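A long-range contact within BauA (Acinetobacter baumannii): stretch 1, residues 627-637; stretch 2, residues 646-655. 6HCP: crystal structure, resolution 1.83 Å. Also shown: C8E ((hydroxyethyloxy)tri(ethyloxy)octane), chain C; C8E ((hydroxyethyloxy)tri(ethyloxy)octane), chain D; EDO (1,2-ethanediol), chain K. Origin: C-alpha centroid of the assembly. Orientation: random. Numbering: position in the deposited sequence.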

ATOM      1  N   SER A 627     -12.927  -9.979  -5.463  1.00 28.34           N
ATOM      2  CA  SER A 627     -13.419 -10.361  -4.144  1.00 33.04           C
ATOM      3  C   SER A 627     -13.026  -9.296  -3.114  1.00 27.25           C
ATOM      4  O   SER A 627     -11.953  -8.689  -3.196  1.00 27.35           O
ATOM      5  CB  SER A 627     -12.918 -11.733  -3.759  1.00 29.98           C
ATOM      6  OG  SER A 627     -11.550 -11.698  -3.396  1.00 36.17           O
ATOM      7  N   GLY A 628     -13.840  -9.209  -2.072  1.00 27.03           N
ATOM      8  CA  GLY A 628     -13.519  -8.404  -0.901  1.00 28.75           C
ATOM      9  C   GLY A 628     -14.147  -9.010   0.351  1.00 30.45           C
ATOM     10  O   GLY A 628     -15.204  -9.652   0.298  1.00 26.81           O
ATOM     11  N   ASN A 629     -13.479  -8.775   1.476  1.00 27.06           N
ATOM     12  CA  ASN A 629     -13.940  -9.193   2.787  1.00 25.31           C
ATOM     13  C   ASN A 629     -13.767  -8.038   3.772  1.00 25.63           C
ATOM     14  O   ASN A 629     -12.740  -7.336   3.756  1.00 25.67           O
ATOM     15  CB  ASN A 629     -13.144 -10.392   3.299  1.00 25.59           C
ATOM     16  CG  ASN A 629     -13.522 -11.672   2.599  1.00 28.15           C
ATOM     17  OD1 ASN A 629     -13.032 -11.926   1.506  1.00 29.39           O
ATOM     18  ND2 ASN A 629     -14.312 -12.507   3.266  1.00 27.80           N
ATOM     19  N   ILE A 630     -14.756  -7.898   4.653  1.00 24.97           N
ATOM     20  CA  ILE A 630     -14.643  -7.061   5.828  1.00 25.85           C
ATOM     21  C   ILE A 630     -14.928  -7.911   7.070  1.00 26.13           C
ATOM     22  O   ILE A 630     -15.735  -8.830   7.045  1.00 27.14           O
ATOM     23  CB  ILE A 630     -15.589  -5.847   5.726  1.00 30.91           C
ATOM     24  CG1 ILE A 630     -15.390  -4.873   6.884  1.00 33.91           C
ATOM     25  CG2 ILE A 630     -17.035  -6.288   5.627  1.00 33.80           C
ATOM     26  CD1 ILE A 630     -15.969  -3.493   6.634  1.00 37.34           C
ATOM     27  N   ASN A 631     -14.185  -7.618   8.134  1.00 22.68           N
ATOM     28  CA  ASN A 631     -14.240  -8.347   9.387  1.00 26.58           C
ATOM     29  C   ASN A 631     -14.136  -7.306  10.507  1.00 25.31           C
ATOM     30  O   ASN A 631     -13.095  -6.731  10.694  1.00 27.89           O
ATOM     31  CB  ASN A 631     -13.137  -9.409   9.417  1.00 26.10           C
ATOM     32  CG  ASN A 631     -12.868 -10.009  10.789  1.00 32.19           C
ATOM     33  OD1 ASN A 631     -13.672  -9.882  11.700  1.00 30.79           O
ATOM     34  ND2 ASN A 631     -11.694 -10.602  10.969  1.00 44.85           N
ATOM     35  N   ALA A 632     -15.267  -6.996  11.143  1.00 24.65           N
ATOM     36  CA  ALA A 632     -15.362  -5.967  12.156  1.00 23.89           C
ATOM     37  C   ALA A 632     -15.767  -6.596  13.486  1.00 25.53           C
ATOM     38  O   ALA A 632     -16.809  -7.251  13.576  1.00 25.89           O
ATOM     39  CB  ALA A 632     -16.372  -4.919  11.745  1.00 26.61           C
ATOM     40  N   VAL A 633     -14.968  -6.342  14.519  1.00 24.68           N
ATOM     41  CA  VAL A 633     -15.302  -6.812  15.864  1.00 26.51           C
ATOM     42  C   VAL A 633     -15.165  -5.664  16.865  1.00 28.98           C
ATOM     43  O   VAL A 633     -14.414  -4.727  16.649  1.00 28.45           O
ATOM     44  CB  VAL A 633     -14.454  -8.025  16.279  1.00 27.88           C
ATOM     45  CG1 VAL A 633     -14.505  -9.120  15.233  1.00 32.28           C
ATOM     46  CG2 VAL A 633     -13.015  -7.655  16.591  1.00 28.89           C
ATOM     47  N   SER A 634     -15.833  -5.841  18.010  1.00 25.99           N
ATOM     48  CA  SER A 634     -15.797  -4.913  19.124  1.00 26.82           C
ATOM     49  C   SER A 634     -14.700  -5.328  20.113  1.00 29.11           C
ATOM     50  O   SER A 634     -13.915  -6.235  19.861  1.00 24.85           O
ATOM     51  CB  SER A 634     -17.144  -4.827  19.779  1.00 25.14           C
ATOM     52  OG  SER A 634     -17.582  -6.104  20.202  1.00 26.23           O
ATOM     53  N   LYS A 635     -14.622  -4.614  21.237  1.00 25.31           N
ATOM     54  CA  LYS A 635     -13.502  -4.756  22.152  1.00 27.80           C
ATOM     55  C   LYS A 635     -13.501  -6.142  22.810  1.00 23.52           C
ATOM     56  O   LYS A 635     -14.544  -6.802  22.897  1.00 25.12           O
ATOM     57  CB  LYS A 635     -13.573  -3.645  23.197  1.00 28.47           C
ATOM     58  CG  LYS A 635     -14.734  -3.716  24.178  1.00 34.85           C
ATOM     59  CD  LYS A 635     -14.512  -2.708  25.302  1.00 40.23           C
ATOM     60  CE  LYS A 635     -15.546  -2.763  26.395  1.00 50.38           C
ATOM     61  NZ  LYS A 635     -15.118  -1.935  27.546  1.00 60.66           N
ATOM     62  N   GLN A 636     -12.340  -6.533  23.342  1.00 22.67           N
ATOM     63  CA  GLN A 636     -12.214  -7.770  24.122  1.00 22.83           C
ATOM     64  C   GLN A 636     -11.498  -7.451  25.434  1.00 25.06           C
ATOM     65  O   GLN A 636     -10.507  -6.718  25.464  1.00 23.74           O
ATOM     66  CB  GLN A 636     -11.434  -8.839  23.354  1.00 22.95           C
ATOM     67  CG  GLN A 636     -11.789  -8.928  21.870  1.00 22.82           C
ATOM     68  CD  GLN A 636     -10.775  -8.250  20.982  1.00 24.45           C
ATOM     69  OE1 GLN A 636      -9.614  -8.623  20.981  1.00 24.61           O
ATOM     70  NE2 GLN A 636     -11.209  -7.224  20.263  1.00 25.91           N
ATOM     71  N   TYR A 637     -11.948  -8.098  26.510  1.00 23.42           N
ATOM     72  CA  TYR A 637     -11.277  -8.016  27.771  1.00 23.72           C
ATOM     73  C   TYR A 637     -10.075  -8.941  27.785  1.00 21.82           C
ATOM     74  O   TYR A 637     -10.108 -10.085  27.277  1.00 24.32           O
ATOM     75  CB  TYR A 637     -12.238  -8.318  28.926  1.00 25.88           C
ATOM     76  CG  TYR A 637     -13.201  -7.195  29.170  1.00 26.88           C
ATOM     77  CD1 TYR A 637     -12.765  -6.015  29.752  1.00 29.90           C
ATOM     78  CD2 TYR A 637     -14.481  -7.225  28.643  1.00 29.55           C
ATOM     79  CE1 TYR A 637     -13.615  -4.936  29.903  1.00 30.96           C
ATOM     80  CE2 TYR A 637     -15.339  -6.144  28.776  1.00 31.79           C
ATOM     81  CZ  TYR A 637     -14.919  -5.021  29.460  1.00 35.63           C
ATOM     82  OH  TYR A 637     -15.731  -3.929  29.557  1.00 37.38           O
ATOM     83  N   VAL A 646      -8.633  -4.546  25.047  1.00 23.90           N
ATOM     84  CA  VAL A 646      -8.150  -4.041  23.783  1.00 24.35           C
ATOM     85  C   VAL A 646      -9.354  -3.681  22.937  1.00 25.79           C
ATOM     86  O   VAL A 646     -10.407  -4.299  23.024  1.00 25.21           O
ATOM     87  CB  VAL A 646      -7.252  -5.053  23.059  1.00 24.40           C
ATOM     88  CG1 VAL A 646      -5.996  -5.313  23.843  1.00 27.49           C
ATOM     89  CG2 VAL A 646      -7.990  -6.357  22.763  1.00 25.81           C
ATOM     90  N   PRO A 647      -9.214  -2.672  22.058  1.00 25.77           N
ATOM     91  CA  PRO A 647     -10.345  -2.183  21.287  1.00 27.30           C
ATOM     92  C   PRO A 647     -10.737  -3.173  20.177  1.00 25.12           C
ATOM     93  O   PRO A 647      -9.945  -4.037  19.787  1.00 27.87           O
ATOM     94  CB  PRO A 647      -9.844  -0.854  20.685  1.00 29.34           C
ATOM     95  CG  PRO A 647      -8.350  -0.957  20.735  1.00 34.82           C
ATOM     96  CD  PRO A 647      -8.035  -1.792  21.966  1.00 30.11           C
ATOM     97  N   GLY A 648     -11.908  -2.941  19.605  1.00 30.49           N
ATOM     98  CA  GLY A 648     -12.276  -3.595  18.358  1.00 34.37           C
ATOM     99  C   GLY A 648     -11.311  -3.233  17.237  1.00 38.58           C
ATOM    100  O   GLY A 648     -10.484  -2.331  17.368  1.00 32.56           O
ATOM    101  N   ARG A 649     -11.357  -3.999  16.153  1.00 28.51           N
ATOM    102  CA  ARG A 649     -10.675  -3.615  14.923  1.00 28.78           C
ATOM    103  C   ARG A 649     -11.493  -4.113  13.734  1.00 27.33           C
ATOM    104  O   ARG A 649     -12.344  -5.011  13.853  1.00 23.73           O
ATOM    105  CB  ARG A 649      -9.223  -4.101  14.900  1.00 30.95           C
ATOM    106  CG  ARG A 649      -9.001  -5.499  14.349  1.00 31.48           C
ATOM    107  CD  ARG A 649      -9.369  -6.635  15.294  1.00 31.85           C
ATOM    108  NE  ARG A 649      -8.801  -6.474  16.625  1.00 40.91           N
ATOM    109  CZ  ARG A 649      -8.894  -7.378  17.605  1.00 46.29           C
ATOM    110  NH1 ARG A 649      -8.463  -7.045  18.818  1.00 25.87           N
ATOM    111  NH2 ARG A 649      -9.369  -8.602  17.347  1.00 27.15           N
ATOM    112  N   THR A 650     -11.273  -3.449  12.605  1.00 21.97           N
ATOM    113  CA  THR A 650     -11.931  -3.778  11.347  1.00 23.32           C
ATOM    114  C   THR A 650     -10.840  -4.056  10.326  1.00 25.26           C
ATOM    115  O   THR A 650      -9.960  -3.239  10.135  1.00 27.54           O
ATOM    116  CB  THR A 650     -12.886  -2.657  10.908  1.00 26.68           C
ATOM    117  OG1 THR A 650     -13.971  -2.588  11.824  1.00 25.54           O
ATOM    118  CG2 THR A 650     -13.472  -2.894   9.536  1.00 24.40           C
ATOM    119  N   LEU A 651     -10.867  -5.251   9.739  1.00 24.04           N
ATOM    120  CA  LEU A 651      -9.870  -5.670   8.770  1.00 22.88           C
ATOM    121  C   LEU A 651     -10.528  -5.817   7.393  1.00 22.92           C
ATOM    122  O   LEU A 651     -11.649  -6.303   7.283  1.00 25.49           O
ATOM    123  CB  LEU A 651      -9.246  -6.991   9.237  1.00 25.11           C
ATOM    124  CG  LEU A 651      -8.631  -6.956  10.645  1.00 25.89           C
ATOM    125  CD1 LEU A 651      -8.063  -8.318  11.017  1.00 29.21           C
ATOM    126  CD2 LEU A 651      -7.542  -5.894  10.757  1.00 26.14           C
ATOM    127  N   LEU A 652      -9.771  -5.449   6.348  1.00 23.86           N
ATOM    128  CA  LEU A 652     -10.199  -5.570   4.977  1.00 25.64           C
ATOM    129  C   LEU A 652      -9.289  -6.562   4.267  1.00 22.94           C
ATOM    130  O   LEU A 652      -8.080  -6.526   4.451  1.00 24.57           O
ATOM    131  CB  LEU A 652     -10.111  -4.219   4.271  1.00 25.63           C
ATOM    132  CG  LEU A 652     -10.963  -3.093   4.850  1.00 28.87           C
ATOM    133  CD1 LEU A 652     -10.774  -1.828   4.008  1.00 30.53           C
ATOM    134  CD2 LEU A 652     -12.421  -3.477   4.914  1.00 30.86           C
ATOM    135  N   ASP A 653      -9.881  -7.331   3.350  1.00 24.82           N
ATOM    136  CA  ASP A 653      -9.135  -8.185   2.449  1.00 26.12           C
ATOM    137  C   ASP A 653      -9.666  -7.942   1.024  1.00 26.38           C
ATOM    138  O   ASP A 653     -10.839  -7.675   0.835  1.00 25.49           O
ATOM    139  CB  ASP A 653      -9.257  -9.668   2.835  1.00 27.96           C
ATOM    140  CG  ASP A 653      -9.192  -9.947   4.329  1.00 30.37           C
ATOM    141  OD1 ASP A 653      -8.177  -9.548   4.974  1.00 28.97           O
ATOM    142  OD2 ASP A 653     -10.120 -10.645   4.825  1.00 31.41           O
ATOM    143  N   VAL A 654      -8.810  -8.150   0.029  1.00 24.66           N
ATOM    144  CA  VAL A 654      -9.251  -8.077  -1.372  1.00 28.42           C
ATOM    145  C   VAL A 654      -8.591  -9.196  -2.162  1.00 25.35           C
ATOM    146  O   VAL A 654      -7.513  -9.665  -1.835  1.00 26.50           O
ATOM    147  CB  VAL A 654      -8.917  -6.710  -1.997  1.00 29.70           C
ATOM    148  CG1 VAL A 654      -9.765  -5.612  -1.391  1.00 40.67           C
ATOM    149  CG2 VAL A 654      -7.434  -6.397  -1.886  1.00 33.09           C
ATOM    150  N   GLY A 655      -9.215  -9.537  -3.291  1.00 31.05           N
ATOM    151  CA  GLY A 655      -8.635 -10.530  -4.151  1.00 31.55           C
ATOM    152  C   GLY A 655      -9.126 -10.411  -5.582  1.00 30.14           C
ATOM    153  O   GLY A 655     -10.145  -9.790  -5.845  1.00 27.82           O
TER
HETATM  154  C1  C8E C 827     -28.796 -10.627  14.646  1.00 60.20           C
HETATM  155  C2  C8E C 827     -28.254  -9.221  14.634  1.00 63.07           C
HETATM  156  C3  C8E C 827     -26.919  -9.117  15.365  1.00 54.75           C
HETATM  157  C4  C8E C 827     -26.383  -7.688  15.263  1.00 63.17           C
HETATM  158  C5  C8E C 827     -24.971  -7.549  15.821  1.00 64.66           C
HETATM  159  C6  C8E C 827     -24.255  -6.332  15.240  1.00 58.87           C
HETATM  160  C7  C8E C 827     -22.764  -6.372  15.556  1.00 61.68           C
HETATM  161  C8  C8E C 827     -21.923  -5.471  14.637  1.00 50.90           C
HETATM  162  O9  C8E C 827     -20.792  -4.940  15.318  1.00 48.35           O
HETATM  163  C10 C8E C 827     -19.539  -4.924  14.620  1.00 41.83           C
HETATM  164  C11 C8E C 827     -18.418  -4.370  15.485  1.00 47.66           C
HETATM  165  O12 C8E C 827     -18.152  -2.981  15.279  1.00 53.96           O
HETATM  166  C13 C8E C 827     -18.317  -2.197  16.499  1.00 79.35           C
HETATM  167  C14 C8E C 827     -16.997  -1.607  17.046  1.00 87.85           C
HETATM  168  O15 C8E C 827     -16.878  -1.505  18.500  1.00 78.65           O
HETATM  169  C16 C8E C 827     -15.501  -1.296  18.962  1.00 42.91           C
HETATM  170  C17 C8E C 827     -15.270  -1.277  20.507  1.00 43.03           C
HETATM  171  O18 C8E C 827     -13.900  -0.803  20.724  1.00 38.71           O
HETATM  172  C1  C8E D 833     -12.012  -3.348  -0.795  1.00 55.49           C
HETATM  173  C2  C8E D 833     -13.369  -3.954  -0.502  1.00 50.90           C
HETATM  174  C3  C8E D 833     -13.287  -4.709   0.808  1.00 45.94           C
HETATM  175  C4  C8E D 833     -14.645  -4.864   1.483  1.00 47.03           C
HETATM  176  C5  C8E D 833     -15.661  -5.569   0.613  1.00 51.47           C
HETATM  177  C6  C8E D 833     -16.612  -6.414   1.437  1.00 48.50           C
HETATM  178  C7  C8E D 833     -17.880  -6.755   0.659  1.00 52.41           C
HETATM  179  C8  C8E D 833     -17.887  -6.066  -0.707  1.00 53.04           C
HETATM  180  C1  EDO K 808      -8.749 -15.440  -5.301  1.00 37.67           C
HETATM  181  O1  EDO K 808      -9.604 -16.641  -5.323  1.00 39.75           O
HETATM  182  C2  EDO K 808      -9.672 -14.214  -5.158  1.00 46.61           C
HETATM  183  O2  EDO K 808     -10.341 -14.228  -3.878  1.00 51.22           O
HETATM  184  O   HOH W   1     -11.584  -7.785  12.989  1.00 31.47           O
HETATM  185  O   HOH W   2     -13.966  -2.428  14.653  1.00 31.05           O

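Two strands of BauA, one running through Ser-627 to Val-633 and the other through Thr-650 to Gly-655, pair antiparallel through a regular backbone ladder, with a further hydrogen-bonded pair at Gln-636 and Val-646, where a side-chain bond from Arg-649 reinforces it. The strand axes run at 170° and approach to 4.5 Å, and the two stretches together bury 823 Å². Three residue pairs carry reciprocal bonds in the regular part: Ser-627 N to Gly-655 O (2.8 Å) with Gly-655 N to Ser-627 O (2.9 Å); Asn-629 N to Asp-653 O with Asp-653 N to Asn-629 O (both 2.9 Å); and Asn-631 N to Leu-651 O (3.0 Å) with Leu-651 N to Asn-631 O (2.8 Å). Between them lie the non-hydrogen-bonded pairs Gly-628 with Val-654, Ile-630 with Leu-652 and Ala-632 with Thr-650, where CA-H...O contacts fill the gaps, as from Thr-650 CA to Asn-631 O (3.2 Å).

Alternation sends side chains to two faces. Ile-630 and Leu-652 make an apolar contact, CG1 of Ile-630 lying 3.8 Å from CD2 of Leu-652; Ile-630 CG1 also reaches Thr-650 CG2 at 3.8 Å. Gly-628 belongs to this face, and its lack of a side chain leaves room for the chain D detergent, whose C5 would lie 2.8 Å from an ideal CB. Val-654 CG1 meets C1 of the same molecule at 3.2 Å. The other face carries Asn-629 beside Asp-653 (CB to OD2, 3.4 Å) and Asn-631 beside Leu-651.

Val-633 N donates to Arg-649 O (3.0 Å, 170°), and water 1 bridges the strands, donating to Asn-631 O (2.9 Å) and Arg-649 O (3.0 Å). Water 2 links Val-633 O (3.1 Å) to Thr-650 OG1 (2.8 Å). At Gly-648 the backbones crowd together, its CA 3.0 Å from Val-633 O; an ideal CB would come within 2.1 Å of that oxygen, a clash. Gly-648 N donates to O18 of the chain C detergent (3.1 Å).

The ladder resumes with Gln-636 N to Val-646 O (3.0 Å) and Val-646 N to Gln-636 O (2.9 Å). The side chain of Gln-636 works in two directions: OE1 accepts from Arg-649 NH1 (2.9 Å), while NE2 donates to Ser-634 O (2.9 Å) within its own stretch and lies over one face of the Arg-649 guanidinium.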